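Local coordinates for phosphatidylglycerol lysyltransferase C-terminal domain-containing protein (Bacteroides thetaiotaomicron, PDB 2HQY), which is of unknown function but binds coenzyme A and probably transfers an acyl or aminoacyl group, at residues D170-A173 / E174-V178; N189-R192 / A193-A197. All coordinates share one frame; numbering follows the deposited sequence.

Interaction 1 of 2, residues D170-A173 / E174-V178; sequences DLEA and EWCKV. With COA (coenzyme A), chain C.
Leu171 and Trp175 are joined by a regular helical bond, Trp175 N to Leu171 O at 2.8 Å, one of five successive i to i+4 bonds within residues 170-178 of helix 165-179. Trp175 has its CG anti to the backbone N (chi1 -169°), which carries the indole off the helix to the coenzyme A. There Trp175 NE1 donates to O8A of the coenzyme A 3'-phosphate at 2.8 Å, with an almost straight N-H...O angle of 177°, and O8A lies near the ring plane. The benzene side continues the contact along the ribose, where Trp175 CZ2 stands 3.3 Å from O4B of coenzyme A. Tryptophan suits the place because one flat group offers both an N-H for the phosphate and a broad hydrocarbon edge for the sugar; Lys237 adds a cation-pi contact. A leucine in its place would probably leave the 3'-phosphate without this donor and open a gap beside the ribose. One turn back along the helix, the chain of Glu172 bends at chi2 (72°) and brings OE2 to 3.3 Å from Cys176 SG, while OE1 approaches the indole obliquely, 4.2 Å from Trp175 CE3. Cys176 suits this inner side because its sulfur ties the helix to Cys181. As a disulfide sulfur it has no proton to offer OE2, and OE1 is buried with no polar partner, which may make a charged carboxylate costly here.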
loop_
_atom_site.group_PDB
_atom_site.type_symbol
_atom_site.label_atom_id
_atom_site.label_comp_id
_atom_site.label_asym_id
_atom_site.label_seq_id
_atom_site.Cartn_x
_atom_site.Cartn_y
_atom_site.Cartn_z
ATOM N N ASP A 170 -17.030 -2.041 12.719
ATOM C CA ASP A 170 -17.838 -3.231 13.092
ATOM C C ASP A 170 -18.887 -3.513 12.018
ATOM O O ASP A 170 -19.031 -4.675 11.613
ATOM C CB ASP A 170 -18.497 -3.035 14.472
ATOM C CG ASP A 170 -17.489 -3.101 15.632
ATOM O OD1 ASP A 170 -16.323 -3.477 15.434
ATOM O OD2 ASP A 170 -17.882 -2.775 16.764
ATOM N N LEU A 171 -19.570 -2.463 11.517
ATOM C CA LEU A 171 -20.564 -2.640 10.455
ATOM C C LEU A 171 -19.882 -3.152 9.186
ATOM O O LEU A 171 -20.393 -4.070 8.514
ATOM C CB LEU A 171 -21.323 -1.346 10.172
ATOM C CG LEU A 171 -22.439 -1.516 9.138
ATOM C CD1 LEU A 171 -23.502 -2.445 9.689
ATOM C CD2 LEU A 171 -23.013 -0.164 8.763
ATOM N N GLU A 172 -18.740 -2.557 8.854
ATOM C CA GLU A 172 -17.993 -3.014 7.673
ATOM C C GLU A 172 -17.632 -4.522 7.791
ATOM O O GLU A 172 -17.719 -5.271 6.788
ATOM C CB GLU A 172 -16.741 -2.145 7.411
ATOM C CG GLU A 172 -15.740 -2.782 6.388
ATOM C CD GLU A 172 -16.205 -2.779 4.929
ATOM O OE1 GLU A 172 -17.371 -2.429 4.637
ATOM O OE2 GLU A 172 -15.383 -3.135 4.041
ATOM N N ALA A 173 -17.196 -4.949 8.976
ATOM C CA ALA A 173 -16.803 -6.359 9.191
ATOM C C ALA A 173 -18.023 -7.272 8.993
ATOM O O ALA A 173 -17.916 -8.338 8.399
ATOM C CB ALA A 173 -16.201 -6.543 10.586
ATOM N N GLU A 174 -19.191 -6.823 9.438
ATOM C CA GLU A 174 -20.406 -7.610 9.250
ATOM C C GLU A 174 -20.781 -7.660 7.784
ATOM O O GLU A 174 -21.134 -8.717 7.269
ATOM C CB GLU A 174 -21.574 -7.027 10.042
ATOM C CG GLU A 174 -21.379 -7.172 11.553
ATOM C CD GLU A 174 -22.676 -6.959 12.337
ATOM O OE1 GLU A 174 -23.789 -7.110 11.749
ATOM O OE2 GLU A 174 -22.579 -6.646 13.550
ATOM N N TRP A 175 -20.699 -6.509 7.121
ATOM C CA TRP A 175 -21.054 -6.400 5.701
ATOM C C TRP A 175 -20.130 -7.277 4.856
ATOM O O TRP A 175 -20.567 -7.950 3.910
ATOM C CB TRP A 175 -20.947 -4.923 5.269
ATOM C CG TRP A 175 -21.522 -4.651 3.922
ATOM C CD1 TRP A 175 -22.788 -4.213 3.632
ATOM C CD2 TRP A 175 -20.846 -4.791 2.670
ATOM N NE1 TRP A 175 -22.941 -4.080 2.262
ATOM C CE2 TRP A 175 -21.766 -4.430 1.653
ATOM C CE3 TRP A 175 -19.551 -5.197 2.305
ATOM C CZ2 TRP A 175 -21.430 -4.449 0.287
ATOM C CZ3 TRP A 175 -19.213 -5.232 0.943
ATOM C CH2 TRP A 175 -20.162 -4.854 -0.051
ATOM N N CYS A 176 -18.848 -7.272 5.200
ATOM C CA CYS A 176 -17.868 -8.079 4.449
ATOM C C CYS A 176 -18.037 -9.586 4.700
ATOM O O CYS A 176 -17.719 -10.414 3.817
ATOM C CB CYS A 176 -16.452 -7.616 4.769
ATOM S SG CYS A 176 -15.980 -6.311 3.573
ATOM N N LYS A 177 -18.502 -9.942 5.901
ATOM C CA LYS A 177 -18.798 -11.367 6.191
ATOM C C LYS A 177 -19.918 -11.815 5.262
ATOM O O LYS A 177 -19.807 -12.869 4.639
ATOM C CB LYS A 177 -19.161 -11.609 7.673
ATOM C CG LYS A 177 -19.335 -13.083 8.090
ATOM C CD LYS A 177 -18.101 -13.949 7.755
ATOM C CE LYS A 177 -16.821 -13.595 8.553
ATOM N NZ LYS A 177 -15.650 -14.492 8.198
ATOM N N VAL A 178 -20.974 -11.015 5.158
ATOM C CA VAL A 178 -22.117 -11.318 4.273
ATOM C C VAL A 178 -21.658 -11.375 2.805
ATOM O O VAL A 178 -22.011 -12.301 2.058
ATOM C CB VAL A 178 -23.250 -10.236 4.419
ATOM C CG1 VAL A 178 -24.387 -10.487 3.430
ATOM C CG2 VAL A 178 -23.815 -10.241 5.842
HETATM N N1A COA C . -17.666 -1.729 -4.186
HETATM C C2A COA C . -18.571 -1.432 -3.232
HETATM N N3A COA C . -19.726 -2.106 -3.136
HETATM C C4A COA C . -20.007 -3.117 -4.007
HETATM C C5A COA C . -19.091 -3.448 -5.000
HETATM C C6A COA C . -17.891 -2.727 -5.076
HETATM N N6A COA C . -16.944 -2.992 -6.012
HETATM N N7A COA C . -19.639 -4.475 -5.700
HETATM C C8A COA C . -20.845 -4.774 -5.156
HETATM N N9A COA C . -21.074 -3.927 -4.141
HETATM C C1B COA C . -22.242 -3.926 -3.215
HETATM C C2B COA C . -23.628 -3.487 -3.675
HETATM O O2B COA C . -23.808 -2.086 -3.483
HETATM C C3B COA C . -24.490 -4.253 -2.683
HETATM O O3B COA C . -24.561 -3.572 -1.426
HETATM P P3B COA C . -25.804 -3.803 -0.424
HETATM O O7A COA C . -26.910 -2.979 -1.079
HETATM O O8A COA C . -25.307 -3.325 0.934
HETATM O O9A COA C . -26.116 -5.283 -0.440
HETATM C C4B COA C . -23.759 -5.563 -2.438
HETATM O O4B COA C . -22.386 -5.276 -2.723
HETATM C C5B COA C . -24.287 -6.703 -3.318
HETATM O O5B COA C . -24.935 -6.141 -4.470
HETATM P P1A COA C . -24.844 -6.703 -5.991
HETATM O O1A COA C . -25.215 -5.564 -6.917
HETATM O O2A COA C . -23.536 -7.448 -6.225
HETATM O O3A COA C . -26.082 -7.744 -5.981
HETATM O O4A COA C . -27.345 -9.770 -5.137
HETATM O O5A COA C . -24.765 -9.567 -4.728
#

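Interaction 2 of 2, residues N189-R192 / A193-A197; sequences NERR and ALIYA. With COA (coenzyme A), chain C.
Arg192 and Tyr196 are linked through the backbone, Tyr196 N to Arg192 O at 3.1 Å, but their flat ends part beyond CB and do not stack on each other. The guanidinium of Arg192 leaves for the second subunit, NH2 forming a salt bridge with Asp42 and NH1 a hydrogen bond to the Phe39 carbonyl there. The side chain of Tyr196 packs against Cys35 and Ser36 of its own chain, and its OH hydrogen-bonds to Asp6 of the second subunit. A third flat group, the Glu190 carboxylate, comes up to the C2A corner of the coenzyme A adenine, with OE1 at 3.4 Å and OE2 at 3.5 Å from that carbon. Beyond these close approaches, OE1 pairs with Lys237 in a salt bridge. An extended chain beyond CG gives Glu190 the length to reach the purine from the helix. These residues lie on helix 185-199, probably part of a GNAT-like fold, consistent with the family's acetyltransferase clan; its i to i+4 ladder runs unbroken from Ala193 N to Asn189 O (3.2 Å) through Tyr196. Leu194 N takes the shortest of these bonds, 2.8 Å to Glu190 O. Side by side and pointing the same way, Arg191 and Ile195 pack by their aliphatic parts, Arg191 CG lying 3.4 Å from Ile195 CD1. Isoleucine suits the spot because its aliphatic chain can lie along the arginine methylenes, CG1 beside the backbone N (chi1 -72°) bringing CD1 there. Arg191 in turn combines methylenes that pack on this neighbour with a guanidinium that reaches Asp182 in a salt bridge.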
loop_
_atom_site.group_PDB
_atom_site.type_symbol
_atom_site.label_atom_id
_atom_site.label_comp_id
_atom_site.label_asym_id
_atom_site.label_seq_id
_atom_site.Cartn_x
_atom_site.Cartn_y
_atom_site.Cartn_z
ATOM N N ASN A 189 -10.689 -5.247 -2.053
ATOM C CA ASN A 189 -9.908 -4.034 -2.257
ATOM C C ASN A 189 -10.615 -2.828 -1.637
ATOM O O ASN A 189 -9.979 -1.983 -1.006
ATOM C CB ASN A 189 -9.665 -3.816 -3.762
ATOM C CG ASN A 189 -8.585 -4.753 -4.310
ATOM O OD1 ASN A 189 -7.791 -5.290 -3.550
ATOM N ND2 ASN A 189 -8.532 -4.910 -5.628
ATOM N N GLU A 190 -11.936 -2.743 -1.802
ATOM C CA GLU A 190 -12.661 -1.624 -1.196
ATOM C C GLU A 190 -12.458 -1.629 0.312
ATOM O O GLU A 190 -12.264 -0.556 0.889
ATOM C CB GLU A 190 -14.178 -1.709 -1.456
ATOM C CG GLU A 190 -14.838 -0.437 -1.015
ATOM C CD GLU A 190 -16.337 -0.558 -0.710
ATOM O OE1 GLU A 190 -16.823 -1.664 -0.373
ATOM O OE2 GLU A 190 -17.017 0.507 -0.780
ATOM N N ARG A 191 -12.533 -2.814 0.921
ATOM C CA ARG A 191 -12.329 -2.941 2.374
ATOM C C ARG A 191 -10.981 -2.340 2.797
ATOM O O ARG A 191 -10.920 -1.643 3.806
ATOM C CB ARG A 191 -12.386 -4.390 2.841
ATOM C CG ARG A 191 -12.061 -4.506 4.345
ATOM C CD ARG A 191 -12.416 -5.893 4.906
ATOM N NE ARG A 191 -11.747 -6.940 4.127
ATOM C CZ ARG A 191 -12.006 -8.246 4.247
ATOM N NH1 ARG A 191 -12.900 -8.679 5.141
ATOM N NH2 ARG A 191 -11.364 -9.112 3.466
ATOM N N ARG A 192 -9.910 -2.640 2.059
ATOM C CA ARG A 192 -8.576 -2.065 2.393
ATOM C C ARG A 192 -8.606 -0.527 2.381
ATOM O O ARG A 192 -8.053 0.132 3.281
ATOM C CB ARG A 192 -7.508 -2.584 1.419
ATOM C CG ARG A 192 -7.189 -4.084 1.599
ATOM C CD ARG A 192 -6.570 -4.389 3.001
ATOM N NE ARG A 192 -5.537 -3.412 3.353
ATOM C CZ ARG A 192 -4.295 -3.364 2.863
ATOM N NH1 ARG A 192 -3.842 -4.286 1.985
ATOM N NH2 ARG A 192 -3.490 -2.382 3.283
ATOM N N ALA A 193 -9.251 0.043 1.366
ATOM C CA ALA A 193 -9.334 1.509 1.252
ATOM C C ALA A 193 -10.220 2.105 2.346
ATOM O O ALA A 193 -9.872 3.123 2.954
ATOM C CB ALA A 193 -9.836 1.900 -0.124
ATOM N N LEU A 194 -11.329 1.435 2.634
ATOM C CA LEU A 194 -12.282 1.943 3.627
ATOM C C LEU A 194 -11.649 1.954 5.022
ATOM O O LEU A 194 -11.773 2.917 5.771
ATOM C CB LEU A 194 -13.529 1.044 3.579
ATOM C CG LEU A 194 -14.771 1.398 4.368
ATOM C CD1 LEU A 194 -15.981 0.649 3.708
ATOM C CD2 LEU A 194 -14.546 0.938 5.817
ATOM N N ILE A 195 -10.968 0.875 5.349
ATOM C CA ILE A 195 -10.348 0.747 6.658
ATOM C C ILE A 195 -9.208 1.777 6.830
ATOM O O ILE A 195 -9.080 2.401 7.894
ATOM C CB ILE A 195 -9.892 -0.700 6.901
ATOM C CG1 ILE A 195 -11.140 -1.614 7.128
ATOM C CG2 ILE A 195 -8.832 -0.727 8.038
ATOM C CD1 ILE A 195 -10.799 -3.099 7.197
ATOM N N TYR A 196 -8.391 1.971 5.798
ATOM C CA TYR A 196 -7.354 3.026 5.869
ATOM C C TYR A 196 -8.013 4.382 6.137
ATOM O O TYR A 196 -7.553 5.150 6.980
ATOM C CB TYR A 196 -6.548 3.069 4.567
ATOM C CG TYR A 196 -5.522 4.180 4.524
ATOM C CD1 TYR A 196 -4.174 3.933 4.799
ATOM C CD2 TYR A 196 -5.909 5.478 4.198
ATOM C CE1 TYR A 196 -3.240 4.966 4.735
ATOM C CE2 TYR A 196 -4.992 6.525 4.139
ATOM C CZ TYR A 196 -3.671 6.266 4.382
ATOM O OH TYR A 196 -2.762 7.312 4.342
ATOM N N ALA A 197 -9.081 4.683 5.403
ATOM C CA ALA A 197 -9.797 5.956 5.592
ATOM C C ALA A 197 -10.325 6.144 6.999
ATOM O O ALA A 197 -10.185 7.236 7.593
ATOM C CB ALA A 197 -10.949 6.067 4.600
HETATM N N1A COA C . -17.666 -1.729 -4.186
HETATM C C2A COA C . -18.571 -1.432 -3.232
HETATM N N3A COA C . -19.726 -2.106 -3.136
HETATM C C4A COA C . -20.007 -3.117 -4.007
HETATM C C5A COA C . -19.091 -3.448 -5.000
HETATM C C6A COA C . -17.891 -2.727 -5.076
HETATM N N6A COA C . -16.944 -2.992 -6.012
HETATM N N7A COA C . -19.639 -4.475 -5.700
HETATM C C8A COA C . -20.845 -4.774 -5.156
HETATM N N9A COA C . -21.074 -3.927 -4.141
HETATM C C1B COA C . -22.242 -3.926 -3.215
HETATM C C2B COA C . -23.628 -3.487 -3.675
HETATM O O2B COA C . -23.808 -2.086 -3.483
HETATM C C3B COA C . -24.490 -4.253 -2.683
HETATM O O3B COA C . -24.561 -3.572 -1.426
HETATM P P3B COA C . -25.804 -3.803 -0.424
HETATM O O7A COA C . -26.910 -2.979 -1.079
HETATM O O8A COA C . -25.307 -3.325 0.934
HETATM O O9A COA C . -26.116 -5.283 -0.440
HETATM C C4B COA C . -23.759 -5.563 -2.438
HETATM O O4B COA C . -22.386 -5.276 -2.723
HETATM C C5B COA C . -24.287 -6.703 -3.318
HETATM O O5B COA C . -24.935 -6.141 -4.470
HETATM P P1A COA C . -24.844 -6.703 -5.991
HETATM O O1A COA C . -25.215 -5.564 -6.917
HETATM O O2A COA C . -23.536 -7.448 -6.225
HETATM O O3A COA C . -26.082 -7.744 -5.981
HETATM O O4A COA C . -27.345 -9.770 -5.137
HETATM O O5A COA C . -24.765 -9.567 -4.728
#

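In the fold
Interactions 1 and 2 come in series along the chain, on helices 165-179 and 185-199, which follow each other, and their centres lie 12 Å apart on the same side of the chain's centre. The helices touch directly: Glu172 OE2 packs 3.5 Å from Arg191 CB, and Glu172 OE1 is 3.5 Å from Leu194 CD1. Both contacts reach coenzyme A, interaction 1 at the 3'-phosphate and ribose, interaction 2 at the adenine. Lys237, on strand 230-238, joins the two, facing Trp175 and paired with Glu190. Interaction 2 also extends to the second subunit, so helix 185-199 links the coenzyme A site with the dimer interface.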